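Local coordinates for alpha-11 giardin (Giardia intestinalis, PDB 2II2), which is a calcium-binding annexin-family protein, probably involved in the parasite's attachment to the intestinal mucosa and in remodelling its cytoskeleton, at residues M251-A256 with S286-K291. Sequence-based numbering, arbitrary orientation.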
loop_
_atom_site.group_PDB
_atom_site.type_symbol
_atom_site.label_atom_id
_atom_site.label_comp_id
_atom_site.label_asym_id
_atom_site.label_seq_id
_atom_site.Cartn_x
_atom_site.Cartn_y
_atom_site.Cartn_z
ATOM N N MET A 251 -6.402 7.722 -11.078
ATOM C CA MET A 251 -6.247 6.508 -10.257
ATOM C C MET A 251 -4.784 6.053 -10.130
ATOM O O MET A 251 -4.333 5.683 -9.042
ATOM C CB MET A 251 -7.100 5.368 -10.809
ATOM C CG MET A 251 -8.585 5.689 -10.772
ATOM S SD MET A 251 -9.608 4.371 -11.472
ATOM C CE MET A 251 -9.283 3.035 -10.289
ATOM N N ALA A 252 -4.057 6.065 -11.247
ATOM C CA ALA A 252 -2.670 5.595 -11.209
ATOM C C ALA A 252 -1.851 6.453 -10.231
ATOM O O ALA A 252 -1.064 5.926 -9.437
ATOM C CB ALA A 252 -2.071 5.699 -12.577
ATOM N N TYR A 253 -2.028 7.770 -10.281
ATOM C CA TYR A 253 -1.248 8.646 -9.436
ATOM C C TYR A 253 -1.697 8.558 -7.981
ATOM O O TYR A 253 -0.856 8.577 -7.066
ATOM C CB TYR A 253 -1.348 10.104 -9.903
ATOM C CG TYR A 253 -0.507 10.461 -11.103
ATOM C CD1 TYR A 253 -0.837 9.965 -12.379
ATOM C CD2 TYR A 253 0.575 11.349 -10.985
ATOM C CE1 TYR A 253 -0.087 10.309 -13.498
ATOM C CE2 TYR A 253 1.335 11.709 -12.134
ATOM C CZ TYR A 253 0.970 11.193 -13.369
ATOM O OH TYR A 253 1.708 11.524 -14.476
ATOM N N GLU A 254 -3.009 8.428 -7.775
ATOM C CA GLU A 254 -3.532 8.227 -6.428
ATOM C C GLU A 254 -2.927 6.994 -5.767
ATOM O O GLU A 254 -2.475 7.037 -4.613
ATOM C CB GLU A 254 -5.045 8.083 -6.521
ATOM C CG GLU A 254 -5.775 7.743 -5.293
ATOM C CD GLU A 254 -7.230 7.396 -5.570
ATOM O OE1 GLU A 254 -7.574 6.945 -6.699
ATOM O OE2 GLU A 254 -8.034 7.555 -4.629
ATOM N N GLN A 255 -2.956 5.882 -6.481
ATOM C CA GLN A 255 -2.413 4.620 -5.962
ATOM C C GLN A 255 -0.908 4.724 -5.740
ATOM O O GLN A 255 -0.380 4.335 -4.664
ATOM C CB GLN A 255 -2.723 3.483 -6.929
ATOM C CG GLN A 255 -4.193 3.177 -7.036
ATOM C CD GLN A 255 -4.492 2.289 -8.212
ATOM O OE1 GLN A 255 -3.663 1.453 -8.602
ATOM N NE2 GLN A 255 -5.709 2.381 -8.715
ATOM N N ALA A 256 -0.183 5.280 -6.711
ATOM C CA ALA A 256 1.256 5.381 -6.575
ATOM C C ALA A 256 1.636 6.274 -5.384
ATOM O O ALA A 256 2.609 6.006 -4.688
ATOM C CB ALA A 256 1.867 5.878 -7.855
ATOM N N SER A 286 9.139 7.366 -16.827
ATOM C CA SER A 286 8.350 7.249 -18.053
ATOM C C SER A 286 6.871 7.460 -17.816
ATOM O O SER A 286 6.203 8.139 -18.600
ATOM C CB SER A 286 8.541 5.873 -18.690
ATOM O OG SER A 286 9.866 5.697 -19.130
ATOM N N ARG A 287 6.360 6.830 -16.753
ATOM C CA ARG A 287 4.919 6.765 -16.530
ATOM C C ARG A 287 4.325 8.069 -16.068
ATOM O O ARG A 287 3.227 8.450 -16.507
ATOM C CB ARG A 287 4.574 5.651 -15.510
ATOM C CG ARG A 287 3.104 5.641 -15.026
ATOM C CD ARG A 287 2.201 5.344 -16.184
ATOM N NE ARG A 287 0.743 5.341 -15.917
ATOM C CZ ARG A 287 -0.057 6.406 -16.043
ATOM N NH1 ARG A 287 0.446 7.598 -16.360
ATOM N NH2 ARG A 287 -1.373 6.298 -15.861
ATOM N N PHE A 288 5.001 8.730 -15.138
ATOM C CA PHE A 288 4.389 9.862 -14.408
ATOM C C PHE A 288 4.830 11.183 -15.038
ATOM O O PHE A 288 5.690 11.917 -14.501
ATOM C CB PHE A 288 4.680 9.757 -12.908
ATOM C CG PHE A 288 4.145 8.497 -12.290
ATOM C CD1 PHE A 288 4.995 7.437 -12.016
ATOM C CD2 PHE A 288 2.781 8.339 -12.045
ATOM C CE1 PHE A 288 4.507 6.251 -11.472
ATOM C CE2 PHE A 288 2.294 7.152 -11.502
ATOM C CZ PHE A 288 3.172 6.114 -11.217
ATOM N N GLN A 289 4.262 11.463 -16.205
ATOM C CA GLN A 289 4.628 12.639 -17.000
ATOM C C GLN A 289 3.488 13.640 -17.207
ATOM O O GLN A 289 3.477 14.404 -18.185
ATOM C CB GLN A 289 5.123 12.198 -18.376
ATOM C CG GLN A 289 6.441 11.481 -18.361
ATOM C CD GLN A 289 7.586 12.392 -18.660
ATOM O OE1 GLN A 289 7.695 12.931 -19.763
ATOM N NE2 GLN A 289 8.460 12.575 -17.685
ATOM N N SER A 290 2.532 13.670 -16.300
ATOM C CA SER A 290 1.394 14.586 -16.455
ATOM C C SER A 290 1.744 16.059 -16.327
ATOM O O SER A 290 2.603 16.418 -15.509
ATOM C CB SER A 290 0.319 14.238 -15.434
ATOM O OG SER A 290 -0.749 15.167 -15.514
ATOM N N LYS A 291 1.060 16.904 -17.104
ATOM C CA LYS A 291 1.218 18.359 -17.002
ATOM C C LYS A 291 0.192 18.995 -16.057
ATOM O O LYS A 291 0.212 20.215 -15.852
ATOM C CB LYS A 291 1.091 19.013 -18.386
ATOM C CG LYS A 291 -0.340 19.050 -18.943
ATOM C CD LYS A 291 -0.397 19.519 -20.388
ATOM C CE LYS A 291 -1.811 19.909 -20.791
ATOM N NZ LYS A 291 -1.929 20.154 -22.260
HETATM O O HOH W 1 0.616 10.683 -16.783
#
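Tyr253 and Phe288 both hold CG anti to the carbonyl carbon, beside the backbone N, and their side chains run past each other in opposite directions. The two rings form a T-shaped pair, with planes at 87°. Their centroids are 4.9 Å apart. The edge of Phe288 points at the face of Tyr253. Phe288 CD2 sits over the centre of the tyrosine ring, 3.6 Å from Tyr253 CZ. The far rim of Phe288 reaches the helix itself, where Phe288 CZ lies 3.6 Å from Ala256 CB. Arg287 CG covers one face of the phenylalanine ring.

The tyrosine hydroxyl extends to the backbone beyond Phe288. Ser290 N donates a hydrogen bond to Tyr253 OH (2.9 Å, 146° at the hydrogen). Ser290 CB also packs 3.2 Å from Tyr253 OH. A water, 2.7 Å from Tyr253 OH, lies near the ring plane at its edge. The same water accepts a weak hydrogen bond from Arg287 NH1 and so links the two side chains. The guanidinium plane is nearly perpendicular to the tyrosine ring. Arg287 NH2 lies 3.4 Å from Ala252 CB. Arg287 is also held by a hydrogen bond from NE to Val244 O, one from NH2 to Thr246 O and a salt bridge from NH2 to Asp249. These bonds fix the guanidinium beside the start of helix 249-263.

The contact joins helix 249-263 to the end of helix 280-287 and the loop after it, within the annexin domain. Phe288 is where the chain leaves helical geometry. Its ring also packs on Phe240 and Val244 of helix 232-244 and meets Phe298 of helix 298-306 edge-to-face, so three other helices gather around the end of helix 280-287.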